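Local coordinates for protein 2-c-methyl-d-erythritol 4-phosphate cytidylyltransferase (PDB 2VSH) that transfers the cytidylyl group of CTP to D-ribitol 5-phosphate, making CDP-ribitol for the synthesis of teichoic acid precursors, at residues A[1-10]-A[41-55]. Residues are numbered along the deposited sequence; the frame is centred on the assembly and turned at random.
Sequences HMIYAGILAG and FVLEPSIEKIVVGVH
The carbonyl oxygen of I3 takes a short, straight hydrogen bond from E48 N (2.7 Å, N-H...O 169°), and I47 CA lies 3.4 Å from I3 O in a CA-H...O contact. One water links I3 N to S46 O beside it. Farther along, strand 3-9 pairs in parallel with strand 50-54: A5 N donates to K49 O, V51 N to A5 O (2.8 Å), I7 N to V51 O, G53 N to I7 O, and A9 N, at a more bent angle, to G53 O. In E48, CG anti to the backbone N (chi1 179°) sets the methylene alongside the Y4 ring, E48 CG to Y4 CE2 3.7 Å, and the bend at chi2 then turns the carboxylate toward M2, its plane nearly perpendicular to the ring. The thioether of M2 lies across the carboxylate, M2 CE 3.5 Å from E48 OE1, which is hydrogen-bonded to Y100 OH. K49 brings its CB to the edge of the Y4 ring, in plane, and sends its amine on to E75 O; a long aliphatic stem with a polar end suits a site at the border of the core. On the face carrying A5, I7 and A9, F41, at the end of helix 33-42, points its ring at strand 3-9. The small A5 lets that ring come close, A5 CB to F41 CD1 3.4 Å. I7 lays CD1 over a face of the ring as a CH-pi contact, less certain because I7 has two deposited conformers. Beta-branched I50, V52 and V54, at home in an extended strand, add their methyls to this face. Strand 3-9, helix 33-42 and strand 50-54 form a beta-alpha-beta crossover; strand 3-9 leads into L8, A9 and G10, which probably contribute to the CTP site. Helix 86-100 covers the L8 face, helix 121-133 packs on I3 and F41, and strands 108-113 and 77-81 flank the pair.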
# COMPACT_ATOMS: atom_id res chain seq x y z
N HIS A 1 -0.27 14.09 -34.53
CA HIS A 1 -0.97 14.62 -33.32
C HIS A 1 0.05 15.08 -32.29
O HIS A 1 1.24 14.76 -32.38
CB HIS A 1 -1.90 13.56 -32.72
CG HIS A 1 -1.20 12.28 -32.36
ND1 HIS A 1 -0.76 12.01 -31.08
CD2 HIS A 1 -0.87 11.21 -33.11
CE1 HIS A 1 -0.18 10.82 -31.06
NE2 HIS A 1 -0.23 10.31 -32.28
N MET A 2 -0.42 15.84 -31.30
CA MET A 2 0.46 16.30 -30.23
C MET A 2 0.42 15.39 -29.02
O MET A 2 -0.59 14.74 -28.75
CB MET A 2 0.07 17.72 -29.81
CG MET A 2 0.10 18.77 -30.90
SD MET A 2 1.79 19.13 -31.44
CE MET A 2 1.60 20.85 -31.82
N ILE A 3 1.53 15.35 -28.28
CA ILE A 3 1.59 14.68 -27.00
C ILE A 3 2.09 15.69 -25.97
O ILE A 3 3.14 16.32 -26.16
CB ILE A 3 2.55 13.45 -27.00
CG1 ILE A 3 2.14 12.44 -28.07
CG2 ILE A 3 2.56 12.79 -25.64
CD1 ILE A 3 3.25 11.45 -28.44
N TYR A 4 1.32 15.86 -24.90
CA TYR A 4 1.65 16.79 -23.83
C TYR A 4 1.90 16.02 -22.54
O TYR A 4 1.37 14.92 -22.35
CB TYR A 4 0.51 17.79 -23.63
CG TYR A 4 0.24 18.63 -24.87
CD1 TYR A 4 -0.72 18.25 -25.82
CD2 TYR A 4 0.97 19.78 -25.12
CE1 TYR A 4 -0.96 19.03 -26.98
CE2 TYR A 4 0.75 20.55 -26.25
CZ TYR A 4 -0.21 20.17 -27.18
OH TYR A 4 -0.41 20.94 -28.30
N ALA A 5 2.73 16.59 -21.67
CA ALA A 5 2.79 16.11 -20.30
C ALA A 5 1.86 16.99 -19.48
O ALA A 5 1.84 18.22 -19.66
CB ALA A 5 4.21 16.14 -19.74
N GLY A 6 1.10 16.35 -18.59
CA GLY A 6 0.20 17.03 -17.65
C GLY A 6 0.62 16.72 -16.22
O GLY A 6 0.24 15.69 -15.65
N ILE A 7 1.38 17.64 -15.62
CA ILE A 7 1.93 17.43 -14.28
C ILE A 7 0.98 17.98 -13.21
O ILE A 7 0.70 19.20 -13.16
CB ILE A 7 3.37 18.04 -14.17
CG1 ILE A 7 4.28 17.53 -15.31
CG2 ILE A 7 3.97 17.79 -12.78
CD1 ILE A 7 4.45 15.99 -15.39
N LEU A 8 0.50 17.08 -12.35
CA LEU A 8 -0.49 17.39 -11.33
C LEU A 8 0.22 17.77 -10.05
O LEU A 8 0.77 16.91 -9.34
CB LEU A 8 -1.44 16.21 -11.11
CG LEU A 8 -2.28 15.91 -12.36
CD1 LEU A 8 -2.70 14.47 -12.40
CD2 LEU A 8 -3.50 16.83 -12.39
N ALA A 9 0.20 19.07 -9.79
CA ALA A 9 1.01 19.66 -8.72
C ALA A 9 0.16 20.60 -7.87
O ALA A 9 0.66 21.57 -7.30
CB ALA A 9 2.19 20.39 -9.34
N GLY A 10 -1.13 20.30 -7.77
CA GLY A 10 -2.05 21.07 -6.93
C GLY A 10 -2.41 20.37 -5.63
O GLY A 10 -1.52 19.94 -4.86
N PHE A 41 10.57 14.69 -17.96
CA PHE A 41 9.75 14.88 -19.18
C PHE A 41 10.38 15.76 -20.27
O PHE A 41 10.03 15.63 -21.45
CB PHE A 41 8.37 15.45 -18.83
CG PHE A 41 7.40 14.44 -18.27
CD1 PHE A 41 6.53 13.75 -19.11
CD2 PHE A 41 7.37 14.16 -16.89
CE1 PHE A 41 5.63 12.81 -18.60
CE2 PHE A 41 6.46 13.22 -16.37
CZ PHE A 41 5.59 12.55 -17.23
N VAL A 42 11.28 16.66 -19.87
CA VAL A 42 11.96 17.57 -20.81
C VAL A 42 12.84 16.89 -21.86
O VAL A 42 13.02 17.44 -22.95
CB VAL A 42 12.81 18.71 -20.12
CG1 VAL A 42 11.98 19.50 -19.12
CG2 VAL A 42 14.11 18.16 -19.48
N LEU A 43 13.40 15.73 -21.55
CA LEU A 43 14.26 15.06 -22.53
C LEU A 43 13.50 14.32 -23.59
O LEU A 43 14.03 14.07 -24.68
CB LEU A 43 15.23 14.07 -21.87
CG LEU A 43 16.54 14.55 -21.30
CD1 LEU A 43 17.27 13.31 -20.82
CD2 LEU A 43 17.35 15.30 -22.34
N GLU A 44 12.26 13.96 -23.27
CA GLU A 44 11.47 13.13 -24.18
C GLU A 44 11.18 13.90 -25.47
O GLU A 44 10.41 14.87 -25.46
CB GLU A 44 10.18 12.65 -23.50
CG GLU A 44 9.22 11.90 -24.43
CD GLU A 44 9.90 10.80 -25.21
OE1 GLU A 44 9.67 10.70 -26.43
OE2 GLU A 44 10.68 10.04 -24.60
N PRO A 45 11.79 13.47 -26.60
CA PRO A 45 11.61 14.26 -27.82
C PRO A 45 10.17 14.36 -28.33
O PRO A 45 9.87 15.29 -29.07
CB PRO A 45 12.51 13.56 -28.84
CG PRO A 45 12.65 12.18 -28.34
CD PRO A 45 12.66 12.30 -26.84
N SER A 46 9.29 13.43 -27.94
CA SER A 46 7.94 13.41 -28.54
C SER A 46 6.91 14.29 -27.79
O SER A 46 5.77 14.41 -28.22
CB SER A 46 7.43 11.98 -28.73
OG SER A 46 7.19 11.33 -27.49
N ILE A 47 7.34 14.92 -26.70
CA ILE A 47 6.48 15.80 -25.89
C ILE A 47 6.51 17.22 -26.44
O ILE A 47 7.59 17.82 -26.55
CB ILE A 47 6.93 15.81 -24.39
CG1 ILE A 47 6.83 14.41 -23.76
CG2 ILE A 47 6.14 16.85 -23.56
CD1 ILE A 47 5.42 13.86 -23.60
N GLU A 48 5.35 17.78 -26.76
CA GLU A 48 5.23 19.15 -27.25
C GLU A 48 5.42 20.18 -26.13
O GLU A 48 6.32 21.02 -26.20
CB GLU A 48 3.88 19.33 -27.95
CG GLU A 48 3.62 20.73 -28.50
CD GLU A 48 4.50 21.14 -29.68
OE1 GLU A 48 4.28 22.28 -30.17
OE2 GLU A 48 5.38 20.38 -30.14
N LYS A 49 4.58 20.14 -25.10
CA LYS A 49 4.71 21.04 -23.95
C LYS A 49 4.55 20.24 -22.69
O LYS A 49 3.91 19.20 -22.70
CB LYS A 49 3.63 22.13 -23.96
CG LYS A 49 3.74 23.16 -25.06
CD LYS A 49 5.01 23.98 -24.95
CE LYS A 49 4.97 25.18 -25.88
NZ LYS A 49 6.34 25.54 -26.31
N ILE A 50 5.10 20.77 -21.59
CA ILE A 50 4.91 20.21 -20.27
C ILE A 50 4.04 21.18 -19.48
O ILE A 50 4.46 22.31 -19.19
CB ILE A 50 6.26 19.99 -19.55
CG1 ILE A 50 7.08 18.96 -20.33
CG2 ILE A 50 6.02 19.49 -18.14
CD1 ILE A 50 8.58 19.08 -20.12
N VAL A 51 2.81 20.77 -19.20
CA VAL A 51 1.81 21.66 -18.63
C VAL A 51 1.65 21.25 -17.17
O VAL A 51 1.31 20.10 -16.88
CB VAL A 51 0.45 21.59 -19.38
CG1 VAL A 51 -0.49 22.66 -18.85
CG2 VAL A 51 0.66 21.74 -20.90
N VAL A 52 1.93 22.19 -16.28
CA VAL A 52 1.94 21.92 -14.84
C VAL A 52 0.77 22.64 -14.14
O VAL A 52 0.68 23.87 -14.17
CB VAL A 52 3.27 22.37 -14.18
CG1 VAL A 52 3.42 21.73 -12.79
CG2 VAL A 52 4.47 22.03 -15.06
N GLY A 53 -0.09 21.86 -13.50
CA GLY A 53 -1.23 22.40 -12.76
C GLY A 53 -0.85 22.62 -11.32
O GLY A 53 -0.57 21.68 -10.60
N VAL A 54 -0.85 23.87 -10.89
CA VAL A 54 -0.46 24.24 -9.53
C VAL A 54 -1.60 25.01 -8.87
O VAL A 54 -2.38 25.68 -9.55
CB VAL A 54 0.86 25.09 -9.55
CG1 VAL A 54 1.16 25.67 -8.22
CG2 VAL A 54 2.05 24.22 -9.99
N HIS A 55 -1.71 24.92 -7.55
CA HIS A 55 -2.65 25.73 -6.80
C HIS A 55 -2.42 27.19 -7.19
O HIS A 55 -1.27 27.64 -7.28
CB HIS A 55 -2.44 25.50 -5.30
CG HIS A 55 -3.36 26.28 -4.42
ND1 HIS A 55 -3.31 27.66 -4.33
CD2 HIS A 55 -4.32 25.88 -3.56
CE1 HIS A 55 -4.22 28.07 -3.46
NE2 HIS A 55 -4.84 27.01 -2.97
O HOH W 1 4.00 15.85 -29.62
O HOH W 2 0.23 23.51 -5.72